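Local coordinates for kojibiose phosphorylase (Gut metagenome, PDB 6W0P), which belongs to glycoside hydrolase family 65, whose members join an N-terminal beta-sandwich domain to a helical catalytic domain and a small C-terminal beta domain, at residues I140-L144 / Y154-S158; T212-N218 / I247-N253; L606-Y610 / I631-L637; A641-F645 / S696-W700. One frame throughout, in Å; residues are numbered along the deposited sequence.

Contact 1 of 4, residues I140-L144 / Y154-S158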
loop_
_atom_site.group_PDB
_atom_site.type_symbol
_atom_site.label_atom_id
_atom_site.label_comp_id
_atom_site.label_asym_id
_atom_site.label_seq_id
_atom_site.Cartn_x
_atom_site.Cartn_y
_atom_site.Cartn_z
ATOM N N ILE A 140 -33.600 29.884 -24.399
ATOM C CA ILE A 140 -33.926 28.437 -24.259
ATOM C C ILE A 140 -32.806 27.658 -24.938
ATOM O O ILE A 140 -32.597 27.885 -26.126
ATOM C CB ILE A 140 -35.299 28.092 -24.858
ATOM C CG1 ILE A 140 -36.400 29.070 -24.439
ATOM C CG2 ILE A 140 -35.664 26.657 -24.524
ATOM C CD1 ILE A 140 -37.684 28.941 -25.273
ATOM N N ILE A 141 -32.116 26.786 -24.194
ATOM C CA ILE A 141 -31.043 25.901 -24.730
ATOM C C ILE A 141 -31.508 24.455 -24.584
ATOM O O ILE A 141 -31.714 23.992 -23.453
ATOM C CB ILE A 141 -29.696 26.177 -24.051
ATOM C CG1 ILE A 141 -29.312 27.645 -24.218
ATOM C CG2 ILE A 141 -28.620 25.239 -24.567
ATOM C CD1 ILE A 141 -28.066 28.042 -23.490
ATOM N N SER A 142 -31.680 23.790 -25.722
ATOM C CA SER A 142 -32.240 22.426 -25.823
ATOM C C SER A 142 -31.144 21.503 -26.361
ATOM O O SER A 142 -30.383 21.959 -27.235
ATOM C CB SER A 142 -33.485 22.445 -26.675
ATOM O OG SER A 142 -34.417 23.394 -26.163
ATOM N N ARG A 143 -31.015 20.289 -25.816
ATOM C CA ARG A 143 -30.096 19.290 -26.409
ATOM C C ARG A 143 -30.585 17.842 -26.260
ATOM O O ARG A 143 -31.408 17.504 -25.362
ATOM C CB ARG A 143 -28.660 19.498 -25.920
ATOM C CG ARG A 143 -28.455 19.607 -24.420
ATOM C CD ARG A 143 -27.111 20.250 -24.126
ATOM N NE ARG A 143 -26.466 19.618 -22.982
ATOM C CZ ARG A 143 -25.481 20.141 -22.248
ATOM N NH1 ARG A 143 -25.009 21.340 -22.517
ATOM N NH2 ARG A 143 -24.991 19.457 -21.222
ATOM N N LEU A 144 -30.050 17.039 -27.172
ATOM C CA LEU A 144 -30.340 15.614 -27.434
ATOM C C LEU A 144 -29.022 14.908 -27.761
ATOM O O LEU A 144 -28.198 15.484 -28.488
ATOM C CB LEU A 144 -31.245 15.495 -28.664
ATOM C CG LEU A 144 -32.677 15.998 -28.578
ATOM C CD1 LEU A 144 -33.280 16.019 -29.977
ATOM C CD2 LEU A 144 -33.536 15.128 -27.678
ATOM N N TYR A 154 -27.387 16.932 -30.932
ATOM C CA TYR A 154 -28.116 18.104 -31.456
ATOM C C TYR A 154 -28.278 19.134 -30.344
ATOM O O TYR A 154 -28.502 18.768 -29.154
ATOM C CB TYR A 154 -29.471 17.657 -31.997
ATOM C CG TYR A 154 -29.368 16.430 -32.867
ATOM C CD1 TYR A 154 -28.626 16.453 -34.034
ATOM C CD2 TYR A 154 -30.002 15.246 -32.518
ATOM C CE1 TYR A 154 -28.517 15.329 -34.831
ATOM C CE2 TYR A 154 -29.905 14.116 -33.310
ATOM C CZ TYR A 154 -29.183 14.161 -34.486
ATOM O OH TYR A 154 -29.068 13.036 -35.250
ATOM N N GLN A 155 -28.229 20.400 -30.735
ATOM C CA GLN A 155 -28.397 21.536 -29.807
ATOM C C GLN A 155 -29.227 22.584 -30.523
ATOM O O GLN A 155 -28.974 22.822 -31.703
ATOM C CB GLN A 155 -27.045 22.113 -29.400
ATOM C CG GLN A 155 -27.135 23.211 -28.355
ATOM C CD GLN A 155 -25.761 23.755 -28.065
ATOM O OE1 GLN A 155 -25.005 24.083 -28.979
ATOM N NE2 GLN A 155 -25.419 23.820 -26.784
ATOM N N MET A 156 -30.179 23.163 -29.819
ATOM C CA MET A 156 -31.016 24.257 -30.323
ATOM C C MET A 156 -30.949 25.374 -29.287
ATOM O O MET A 156 -31.053 25.081 -28.085
ATOM C CB MET A 156 -32.461 23.814 -30.547
ATOM C CG MET A 156 -33.302 24.850 -31.255
ATOM S SD MET A 156 -34.937 24.239 -31.722
ATOM C CE MET A 156 -35.696 23.834 -30.141
ATOM N N ILE A 157 -30.707 26.592 -29.770
ATOM C CA ILE A 157 -30.597 27.833 -28.964
ATOM C C ILE A 157 -31.572 28.849 -29.563
ATOM O O ILE A 157 -31.438 29.167 -30.765
ATOM C CB ILE A 157 -29.149 28.358 -28.958
ATOM C CG1 ILE A 157 -28.144 27.267 -28.588
ATOM C CG2 ILE A 157 -29.037 29.557 -28.035
ATOM C CD1 ILE A 157 -26.720 27.591 -28.968
ATOM N N SER A 158 -32.511 29.321 -28.746
ATOM C CA SER A 158 -33.450 30.413 -29.083
ATOM C C SER A 158 -33.241 31.624 -28.154
ATOM O O SER A 158 -32.946 31.446 -26.957
ATOM C CB SER A 158 -34.846 29.926 -29.022
ATOM O OG SER A 158 -35.310 29.975 -27.697
HETATM O O HOH W 1 -33.884 25.473 -27.355
#
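A classic antiparallel beta hairpin, part of the large sheet of the N-terminal beta-sandwich domain, brings 140-144 against 154-158. The backbone bonding is regular: three hydrogen-bonded pairs alternate with two non-hydrogen-bonded ones. Ile-140 N reaches Ser-158 O at 3.1 Å and Ser-158 N returns to Ile-140 O at 3.0 Å; Ser-142 with Met-156 and Leu-144 with Tyr-154 do the same. At the non-hydrogen-bonded positions CA-H groups point to carbonyl oxygens of the adjacent pairs, the shortest from Arg-143 CA to Tyr-154 O at 3.2 Å.

Side chains alternate between the two faces. Ile-141, Arg-143, Gln-155 and Ile-157 share one, where Ile-141 CG1 lies 4.3 Å from Ile-157 CG2. The polar ends on this face are paired outside the hairpin, Arg-143 in a salt bridge to Asp-47 and Gln-155 with Arg-249. The other face carries Ile-140, Ser-142, Leu-144, Tyr-154, Met-156 and Ser-158, with Leu-144 CB at the edge of the Tyr-154 ring; helix 282-300 covers much of it.

One water joins the two strands: it donates to Met-156 O at 2.9 Å, more weakly to Ile-140 O at 3.0 Å, and lies 2.5 Å from Ser-142 OG.

Contact 2 of 4, residues T212-N218 / I247-N253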
loop_
_atom_site.group_PDB
_atom_site.type_symbol
_atom_site.label_atom_id
_atom_site.label_comp_id
_atom_site.label_asym_id
_atom_site.label_seq_id
_atom_site.Cartn_x
_atom_site.Cartn_y
_atom_site.Cartn_z
ATOM N N THR A 212 -12.907 12.511 -34.614
ATOM C CA THR A 212 -13.276 13.668 -35.470
ATOM C C THR A 212 -14.620 14.199 -34.989
ATOM O O THR A 212 -15.579 13.405 -34.916
ATOM C CB THR A 212 -13.306 13.316 -36.963
ATOM O OG1 THR A 212 -11.967 13.029 -37.347
ATOM C CG2 THR A 212 -13.824 14.443 -37.828
ATOM N N SER A 213 -14.649 15.475 -34.619
ATOM C CA SER A 213 -15.866 16.211 -34.218
ATOM C C SER A 213 -16.177 17.250 -35.284
ATOM O O SER A 213 -15.292 18.103 -35.539
ATOM C CB SER A 213 -15.701 16.864 -32.880
ATOM O OG SER A 213 -16.933 17.455 -32.493
ATOM N N VAL A 214 -17.373 17.165 -35.874
ATOM C CA VAL A 214 -17.824 18.111 -36.933
ATOM C C VAL A 214 -19.188 18.694 -36.556
ATOM O O VAL A 214 -20.052 17.947 -36.055
ATOM C CB VAL A 214 -17.862 17.425 -38.310
ATOM C CG1 VAL A 214 -16.458 17.070 -38.791
ATOM C CG2 VAL A 214 -18.760 16.200 -38.304
ATOM N N MET A 215 -19.372 19.988 -36.798
ATOM C CA MET A 215 -20.684 20.639 -36.619
ATOM C C MET A 215 -21.032 21.482 -37.847
ATOM O O MET A 215 -20.152 21.805 -38.647
ATOM C CB MET A 215 -20.710 21.514 -35.370
ATOM C CG MET A 215 -19.781 22.680 -35.422
ATOM S SD MET A 215 -20.134 23.737 -34.015
ATOM C CE MET A 215 -18.731 24.852 -34.047
ATOM N N ARG A 216 -22.319 21.758 -37.973
ATOM C CA ARG A 216 -22.910 22.696 -38.948
ATOM C C ARG A 216 -24.265 23.110 -38.380
ATOM O O ARG A 216 -24.735 22.418 -37.444
ATOM C CB ARG A 216 -23.096 22.020 -40.304
ATOM C CG ARG A 216 -24.235 21.019 -40.310
ATOM C CD ARG A 216 -24.215 20.193 -41.566
ATOM N NE ARG A 216 -24.836 20.874 -42.689
ATOM C CZ ARG A 216 -24.258 21.055 -43.870
ATOM N NH1 ARG A 216 -23.007 20.663 -44.075
ATOM N NH2 ARG A 216 -24.918 21.670 -44.839
ATOM N N THR A 217 -24.883 24.143 -38.952
ATOM C CA THR A 217 -26.065 24.831 -38.363
ATOM C C THR A 217 -27.026 25.155 -39.508
ATOM O O THR A 217 -26.685 24.838 -40.659
ATOM C CB THR A 217 -25.650 26.046 -37.512
ATOM O OG1 THR A 217 -25.325 27.155 -38.353
ATOM C CG2 THR A 217 -24.468 25.765 -36.608
ATOM N N ASN A 218 -28.192 25.702 -39.168
ATOM C CA ASN A 218 -29.225 26.169 -40.130
ATOM C C ASN A 218 -29.072 27.694 -40.300
ATOM O O ASN A 218 -30.056 28.381 -40.505
ATOM C CB ASN A 218 -30.630 25.721 -39.681
ATOM C CG ASN A 218 -31.013 26.243 -38.306
ATOM O OD1 ASN A 218 -30.186 26.848 -37.630
ATOM N ND2 ASN A 218 -32.246 26.017 -37.866
ATOM N N ILE A 247 -31.379 28.955 -33.556
ATOM C CA ILE A 247 -30.374 28.261 -34.404
ATOM C C ILE A 247 -30.296 26.807 -33.917
ATOM O O ILE A 247 -30.449 26.584 -32.698
ATOM C CB ILE A 247 -29.028 29.005 -34.334
ATOM C CG1 ILE A 247 -27.962 28.366 -35.221
ATOM C CG2 ILE A 247 -28.538 29.147 -32.908
ATOM C CD1 ILE A 247 -26.705 29.222 -35.356
ATOM N N THR A 248 -30.097 25.857 -34.834
ATOM C CA THR A 248 -29.874 24.427 -34.506
ATOM C C THR A 248 -28.439 24.052 -34.860
ATOM O O THR A 248 -28.042 24.294 -36.009
ATOM C CB THR A 248 -30.884 23.539 -35.233
ATOM O OG1 THR A 248 -32.153 24.064 -34.856
ATOM C CG2 THR A 248 -30.748 22.077 -34.875
ATOM N N ARG A 249 -27.699 23.518 -33.890
ATOM C CA ARG A 249 -26.367 22.904 -34.089
ATOM C C ARG A 249 -26.502 21.378 -34.206
ATOM O O ARG A 249 -27.021 20.746 -33.248
ATOM C CB ARG A 249 -25.444 23.231 -32.916
ATOM C CG ARG A 249 -23.989 22.949 -33.234
ATOM C CD ARG A 249 -23.202 22.471 -32.041
ATOM N NE ARG A 249 -23.218 23.404 -30.921
ATOM C CZ ARG A 249 -22.145 23.920 -30.347
ATOM N NH1 ARG A 249 -20.947 23.646 -30.820
ATOM N NH2 ARG A 249 -22.260 24.693 -29.280
ATOM N N TYR A 250 -26.021 20.828 -35.325
ATOM C CA TYR A 250 -25.825 19.379 -35.569
ATOM C C TYR A 250 -24.359 19.043 -35.305
ATOM O O TYR A 250 -23.468 19.756 -35.832
ATOM C CB TYR A 250 -26.227 19.024 -36.999
ATOM C CG TYR A 250 -27.641 19.423 -37.327
ATOM C CD1 TYR A 250 -27.923 20.698 -37.777
ATOM C CD2 TYR A 250 -28.708 18.547 -37.157
ATOM C CE1 TYR A 250 -29.218 21.089 -38.082
ATOM C CE2 TYR A 250 -30.015 18.933 -37.436
ATOM C CZ TYR A 250 -30.273 20.210 -37.911
ATOM O OH TYR A 250 -31.523 20.648 -38.235
ATOM N N VAL A 251 -24.117 18.017 -34.493
ATOM C CA VAL A 251 -22.752 17.498 -34.190
ATOM C C VAL A 251 -22.671 16.016 -34.594
ATOM O O VAL A 251 -23.640 15.302 -34.380
ATOM C CB VAL A 251 -22.415 17.711 -32.703
ATOM C CG1 VAL A 251 -21.012 17.237 -32.356
ATOM C CG2 VAL A 251 -22.602 19.163 -32.297
ATOM N N THR A 252 -21.550 15.606 -35.192
ATOM C CA THR A 252 -21.163 14.194 -35.428
ATOM C C THR A 252 -19.736 13.998 -34.902
ATOM O O THR A 252 -18.887 14.823 -35.196
ATOM C CB THR A 252 -21.355 13.792 -36.891
ATOM O OG1 THR A 252 -22.755 13.856 -37.163
ATOM C CG2 THR A 252 -20.835 12.403 -37.178
ATOM N N ASN A 253 -19.541 12.985 -34.054
ATOM C CA ASN A 253 -18.242 12.600 -33.461
ATOM C C ASN A 253 -17.957 11.186 -33.955
ATOM O O ASN A 253 -18.816 10.290 -33.711
ATOM C CB ASN A 253 -18.282 12.745 -31.939
ATOM C CG ASN A 253 -18.493 14.179 -31.507
ATOM O OD1 ASN A 253 -17.690 15.051 -31.825
ATOM N ND2 ASN A 253 -19.561 14.449 -30.795
HETATM O O HOH W 2 -33.250 26.469 -35.038
HETATM O O HOH W 3 -33.301 22.973 -39.166
#
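Backbone polar groups in a buried sheet must find partners, and 212-218 against 247-253 illustrates how two antiparallel strands provide them. Val-214 N and Thr-252 O bond at 2.9 Å, as do Thr-252 N and Val-214 O; two residues on, Arg-216 N meets Tyr-250 O at 3.1 Å and Tyr-250 N meets Arg-216 O at 2.9 Å. Beyond this the regular pattern gives way to a side chain. Thr-248 N donates to Asn-218 OD1 at 3.0 Å, whereas Asn-218 N reaches Thr-248 O only weakly, at 3.5 Å. The amide's other end, Asn-218 ND2, gives a hydrogen bond to a water 3.0 Å away that lies 2.6 Å from Thr-248 OG1.

At the opposite end Ser-213 OG donates to Asn-253 OD1 at 2.6 Å, although the position of that oxygen is less sure. Other polar ends find partners beyond the two strands: Arg-249 to Gln-155 and to backbone oxygens of Lys-93 and His-172, Thr-217 to Tyr-235, Arg-216 to Ser-197, Thr-212 to Thr-201, Thr-252 to Asn-152, and Tyr-250 to Phe-280 O. Met-215 SD lies 3.3 Å from Arg-249 NH1.

Strand 197-204, bonded to the backbones of Ser-213 and Met-215, and strand 152-161 flank the pair in the large sheet of the N-terminal beta-sandwich. Val-214 and Arg-216 pack on helix 263-277, while Met-215 and Thr-217 face strands 165-174 and 230-239 of the five-stranded sheet packed against it.

Contact 3 of 4, residues L606-Y610 / I631-L637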
loop_
_atom_site.group_PDB
_atom_site.type_symbol
_atom_site.label_atom_id
_atom_site.label_comp_id
_atom_site.label_asym_id
_atom_site.label_seq_id
_atom_site.Cartn_x
_atom_site.Cartn_y
_atom_site.Cartn_z
ATOM N N LEU A 606 -31.715 -19.888 3.953
ATOM C CA LEU A 606 -31.710 -18.413 3.780
ATOM C C LEU A 606 -31.951 -17.732 5.129
ATOM O O LEU A 606 -31.244 -16.739 5.415
ATOM C CB LEU A 606 -32.773 -18.029 2.759
ATOM C CG LEU A 606 -32.507 -18.495 1.334
ATOM C CD1 LEU A 606 -33.801 -18.534 0.547
ATOM C CD2 LEU A 606 -31.505 -17.562 0.652
ATOM N N LEU A 607 -32.898 -18.215 5.934
ATOM C CA LEU A 607 -33.233 -17.518 7.209
ATOM C C LEU A 607 -32.060 -17.698 8.184
ATOM O O LEU A 607 -31.674 -16.713 8.826
ATOM C CB LEU A 607 -34.581 -18.007 7.758
ATOM C CG LEU A 607 -35.039 -17.463 9.121
ATOM C CD1 LEU A 607 -35.512 -16.025 9.045
ATOM C CD2 LEU A 607 -36.171 -18.320 9.703
ATOM N N ALA A 608 -31.451 -18.877 8.256
ATOM C CA ALA A 608 -30.321 -19.108 9.185
ATOM C C ALA A 608 -29.186 -18.151 8.810
ATOM O O ALA A 608 -28.695 -17.441 9.683
ATOM C CB ALA A 608 -29.873 -20.543 9.139
ATOM N N ASN A 609 -28.823 -18.091 7.530
ATOM C CA ASN A 609 -27.676 -17.255 7.068
ATOM C C ASN A 609 -28.051 -15.777 7.143
ATOM O O ASN A 609 -27.188 -14.979 7.507
ATOM C CB ASN A 609 -27.171 -17.705 5.707
ATOM C CG ASN A 609 -26.505 -19.059 5.799
ATOM O OD1 ASN A 609 -25.299 -19.100 6.010
ATOM N ND2 ASN A 609 -27.262 -20.152 5.675
ATOM N N TYR A 610 -29.287 -15.434 6.818
ATOM C CA TYR A 610 -29.769 -14.043 6.899
ATOM C C TYR A 610 -29.649 -13.573 8.352
ATOM O O TYR A 610 -29.172 -12.430 8.587
ATOM C CB TYR A 610 -31.198 -13.916 6.370
ATOM C CG TYR A 610 -31.750 -12.514 6.419
ATOM C CD1 TYR A 610 -31.600 -11.629 5.362
ATOM C CD2 TYR A 610 -32.431 -12.074 7.539
ATOM C CE1 TYR A 610 -32.112 -10.343 5.415
ATOM C CE2 TYR A 610 -32.946 -10.794 7.611
ATOM C CZ TYR A 610 -32.757 -9.915 6.559
ATOM O OH TYR A 610 -33.308 -8.676 6.671
ATOM N N ILE A 631 -33.695 -10.983 -0.255
ATOM C CA ILE A 631 -33.647 -12.215 0.580
ATOM C C ILE A 631 -34.726 -12.097 1.665
ATOM O O ILE A 631 -35.413 -13.086 1.878
ATOM C CB ILE A 631 -32.238 -12.474 1.133
ATOM C CG1 ILE A 631 -31.280 -12.843 0.001
ATOM C CG2 ILE A 631 -32.260 -13.544 2.221
ATOM C CD1 ILE A 631 -29.805 -12.855 0.424
ATOM N N ALA A 632 -34.867 -10.945 2.321
ATOM C CA ALA A 632 -35.906 -10.712 3.354
ATOM C C ALA A 632 -37.279 -11.041 2.770
ATOM O O ALA A 632 -38.003 -11.798 3.410
ATOM C CB ALA A 632 -35.883 -9.293 3.866
ATOM N N SER A 633 -37.612 -10.515 1.589
ATOM C CA SER A 633 -38.902 -10.801 0.903
ATOM C C SER A 633 -39.078 -12.322 0.750
ATOM O O SER A 633 -40.120 -12.837 1.125
ATOM C CB SER A 633 -38.995 -10.109 -0.440
ATOM O OG SER A 633 -39.404 -8.762 -0.299
ATOM N N LYS A 634 -38.061 -13.003 0.209
ATOM C CA LYS A 634 -38.057 -14.459 -0.090
ATOM C C LYS A 634 -38.389 -15.260 1.174
ATOM O O LYS A 634 -39.051 -16.315 1.022
ATOM C CB LYS A 634 -36.690 -14.861 -0.646
ATOM C CG LYS A 634 -36.578 -16.269 -1.211
ATOM C CD LYS A 634 -37.302 -16.486 -2.511
ATOM C CE LYS A 634 -36.756 -15.653 -3.665
ATOM N NZ LYS A 634 -37.641 -15.713 -4.868
ATOM N N ILE A 635 -37.985 -14.797 2.363
ATOM C CA ILE A 635 -38.199 -15.555 3.636
ATOM C C ILE A 635 -39.346 -14.947 4.477
ATOM O O ILE A 635 -39.468 -15.338 5.647
ATOM C CB ILE A 635 -36.883 -15.692 4.428
ATOM C CG1 ILE A 635 -36.266 -14.346 4.800
ATOM C CG2 ILE A 635 -35.891 -16.563 3.673
ATOM C CD1 ILE A 635 -34.878 -14.460 5.363
ATOM N N GLY A 636 -40.187 -14.079 3.910
ATOM C CA GLY A 636 -41.411 -13.579 4.569
ATOM C C GLY A 636 -41.154 -12.481 5.590
ATOM O O GLY A 636 -42.089 -12.192 6.351
ATOM N N LEU A 637 -39.966 -11.843 5.602
ATOM C CA LEU A 637 -39.644 -10.719 6.530
ATOM C C LEU A 637 -39.985 -9.382 5.849
ATOM O O LEU A 637 -39.061 -8.637 5.390
ATOM C CB LEU A 637 -38.164 -10.780 6.914
ATOM C CG LEU A 637 -37.711 -11.995 7.704
ATOM C CD1 LEU A 637 -36.245 -11.861 8.060
ATOM C CD2 LEU A 637 -38.547 -12.160 8.965
#
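The most striking feature is that much of this helix-helix contact is made where one helix stops. Ile-635 is the first residue to leave helical geometry, yet with Leu-606 and Tyr-610 it is among the most heavily covered. Its CG2 lies 3.6 Å from Leu-606 CB, and its CD1 lies 3.9 Å from Leu-607 CA and 3.8 Å from Tyr-610 CG.

The contact is wholly apolar. The Tyr-610 ring spans the junction, with CD1 3.7 Å from Ile-631 CG2 and CE2 3.5 Å from Leu-637 CD1, while its hydroxyl bonds to Asp-640 in the next helix. Leu-606 CD1 meets the aliphatic part of Lys-634, 4.0 Å from its CG.

Gly-636, at positive phi, is the C-prime residue that ends the helix: Leu-637 N bonds to Ala-632 O at 2.9 Å and Gly-636 N to Ser-633 O at 3.1 Å. This is a Schellman motif, here closing helix 624-634 against helix 603-613 within the (alpha/alpha)6-barrel catalytic domain of family 65.

Contact 4 of 4, residues A641-F645 / S696-W700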
loop_
_atom_site.group_PDB
_atom_site.type_symbol
_atom_site.label_atom_id
_atom_site.label_comp_id
_atom_site.label_asym_id
_atom_site.label_seq_id
_atom_site.Cartn_x
_atom_site.Cartn_y
_atom_site.Cartn_z
ATOM N N ALA A 641 -37.802 -6.260 4.481
ATOM C CA ALA A 641 -37.826 -6.104 3.004
ATOM C C ALA A 641 -38.129 -4.638 2.676
ATOM O O ALA A 641 -37.448 -4.076 1.811
ATOM C CB ALA A 641 -38.818 -7.028 2.341
ATOM N N ASN A 642 -39.112 -4.050 3.354
ATOM C CA ASN A 642 -39.611 -2.681 3.062
ATOM C C ASN A 642 -38.587 -1.643 3.556
ATOM O O ASN A 642 -38.318 -0.674 2.813
ATOM C CB ASN A 642 -41.022 -2.484 3.625
ATOM C CG ASN A 642 -42.086 -3.018 2.691
ATOM O OD1 ASN A 642 -42.698 -2.246 1.972
ATOM N ND2 ASN A 642 -42.285 -4.331 2.648
ATOM N N ASN A 643 -38.018 -1.844 4.747
ATOM C CA ASN A 643 -36.969 -0.951 5.315
ATOM C C ASN A 643 -35.749 -0.887 4.373
ATOM O O ASN A 643 -35.291 0.244 4.070
ATOM C CB ASN A 643 -36.572 -1.358 6.743
ATOM C CG ASN A 643 -37.620 -0.992 7.764
ATOM O OD1 ASN A 643 -38.518 -0.205 7.471
ATOM N ND2 ASN A 643 -37.531 -1.579 8.952
ATOM N N PHE A 644 -35.250 -2.042 3.912
ATOM C CA PHE A 644 -34.073 -2.158 3.009
ATOM C C PHE A 644 -34.378 -1.539 1.632
ATOM O O PHE A 644 -33.427 -0.936 1.000
ATOM C CB PHE A 644 -33.595 -3.610 2.885
ATOM C CG PHE A 644 -32.717 -4.066 4.028
ATOM C CD1 PHE A 644 -31.565 -3.345 4.364
ATOM C CD2 PHE A 644 -33.017 -5.212 4.757
ATOM C CE1 PHE A 644 -30.756 -3.732 5.423
ATOM C CE2 PHE A 644 -32.207 -5.606 5.821
ATOM C CZ PHE A 644 -31.065 -4.876 6.136
ATOM N N PHE A 645 -35.609 -1.659 1.137
ATOM C CA PHE A 645 -35.987 -0.942 -0.098
ATOM C C PHE A 645 -35.789 0.554 0.139
ATOM O O PHE A 645 -35.032 1.127 -0.625
ATOM C CB PHE A 645 -37.413 -1.215 -0.562
ATOM C CG PHE A 645 -37.737 -0.497 -1.847
ATOM C CD1 PHE A 645 -37.321 -1.006 -3.069
ATOM C CD2 PHE A 645 -38.440 0.698 -1.835
ATOM C CE1 PHE A 645 -37.610 -0.349 -4.251
ATOM C CE2 PHE A 645 -38.743 1.349 -3.020
ATOM C CZ PHE A 645 -38.321 0.827 -4.224
ATOM N N SER A 696 -45.998 -7.133 -1.024
ATOM C CA SER A 696 -46.464 -5.725 -1.024
ATOM C C SER A 696 -45.318 -4.814 -0.587
ATOM O O SER A 696 -44.568 -5.194 0.342
ATOM C CB SER A 696 -47.655 -5.554 -0.099
ATOM O OG SER A 696 -48.765 -6.318 -0.544
ATOM N N ASN A 697 -45.214 -3.649 -1.221
ATOM C CA ASN A 697 -44.508 -2.470 -0.658
ATOM C C ASN A 697 -45.557 -1.663 0.112
ATOM O O ASN A 697 -46.527 -1.239 -0.531
ATOM C CB ASN A 697 -43.830 -1.660 -1.753
ATOM C CG ASN A 697 -43.026 -0.491 -1.224
ATOM O OD1 ASN A 697 -43.409 0.117 -0.237
ATOM N ND2 ASN A 697 -41.922 -0.162 -1.881
ATOM N N LYS A 698 -45.376 -1.476 1.418
ATOM C CA LYS A 698 -46.395 -0.880 2.338
ATOM C C LYS A 698 -46.813 0.499 1.818
ATOM O O LYS A 698 -47.971 0.833 1.950
ATOM C CB LYS A 698 -45.890 -0.835 3.797
ATOM C CG LYS A 698 -45.211 0.451 4.260
ATOM C CD LYS A 698 -43.976 0.240 5.129
ATOM C CE LYS A 698 -43.255 1.535 5.469
ATOM N NZ LYS A 698 -41.827 1.301 5.812
ATOM N N ASN A 699 -45.893 1.212 1.174
ATOM C CA ASN A 699 -46.067 2.594 0.657
ATOM C C ASN A 699 -46.810 2.630 -0.683
ATOM O O ASN A 699 -47.115 3.751 -1.135
ATOM C CB ASN A 699 -44.702 3.264 0.482
ATOM C CG ASN A 699 -43.941 3.333 1.789
ATOM O OD1 ASN A 699 -44.492 3.742 2.810
ATOM N ND2 ASN A 699 -42.688 2.919 1.773
ATOM N N TRP A 700 -47.035 1.503 -1.358
ATOM C CA TRP A 700 -47.631 1.517 -2.725
ATOM C C TRP A 700 -48.989 0.800 -2.730
ATOM O O TRP A 700 -49.053 -0.364 -2.286
ATOM C CB TRP A 700 -46.708 0.876 -3.770
ATOM C CG TRP A 700 -45.305 1.396 -3.851
ATOM C CD1 TRP A 700 -44.853 2.623 -3.480
ATOM C CD2 TRP A 700 -44.167 0.701 -4.398
ATOM N NE1 TRP A 700 -43.510 2.718 -3.706
ATOM C CE2 TRP A 700 -43.059 1.562 -4.277
ATOM C CE3 TRP A 700 -43.974 -0.560 -4.964
ATOM C CZ2 TRP A 700 -41.780 1.212 -4.714
ATOM C CZ3 TRP A 700 -42.711 -0.915 -5.379
ATOM C CH2 TRP A 700 -41.620 -0.044 -5.242
HETATM O O HOH W 4 -43.403 -6.926 2.113
#
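An Asx turn overlapping a type I beta turn meets helix 638-645 here, joining the C-terminal beta domain to the (alpha/alpha)6-barrel catalytic domain. Ser-696 comes first: its O accepts a weak hydrogen bond from Asn-642 ND2 at 3.4 Å and a firmer one, at 2.7 Å, from a water that also weakly accepts from Asn-642 ND2 at 2.9 Å. That amide nitrogen bonds within its own helix to Glu-638 O as well.

At Asn-697 the chain turns. Asn-697 OD1 accepts from Asn-699 N at 3.1 Å, forming the Asx turn, and Asn-697 O accepts from Trp-700 N at 2.9 Å, closing the beta turn. The side-chain nitrogen of Asn-697 lies near the Phe-645 ring. Lys-698 supplies the shortest direct hydrogen bond between the segments, its backbone N donating to Asn-642 OD1 at 2.8 Å, so a single asparagine side chain uses both ends of its amide on the loop.

Beyond Asn-699 stands Trp-700, whose indole NE1 bonds to Asp-310. Its edge points at the face of Phe-645 in an offset edge-to-face pair, planes at 88° and the centroids of the Phe-645 ring and the six-membered ring of Trp-700 5.2 Å apart, with Trp-700 CZ2 3.5 Å from Phe-645 CE2.

In the fold
Contacts 1 and 2 are buried neighbours in one sheet: strands 152-161 and 245-256 lie side by side, with Gln-155 O 2.6 Å from Arg-249 N in a probable hydrogen bond. Contacts 3 and 4, each partly buried, follow on consecutive helices, 624-634 and 638-645, and touch where Ser-633 OG packs 3.2 Å from Ala-641 CB. The pairs are far apart; the centres of contacts 2 and 3 are about 55 Å from each other. Chemistry follows architecture: backbone bonding unites the strands, apolar side chains join the helices of contact 3, and contact 4, linking two domains, mixes amide hydrogen bonds with an aromatic pair.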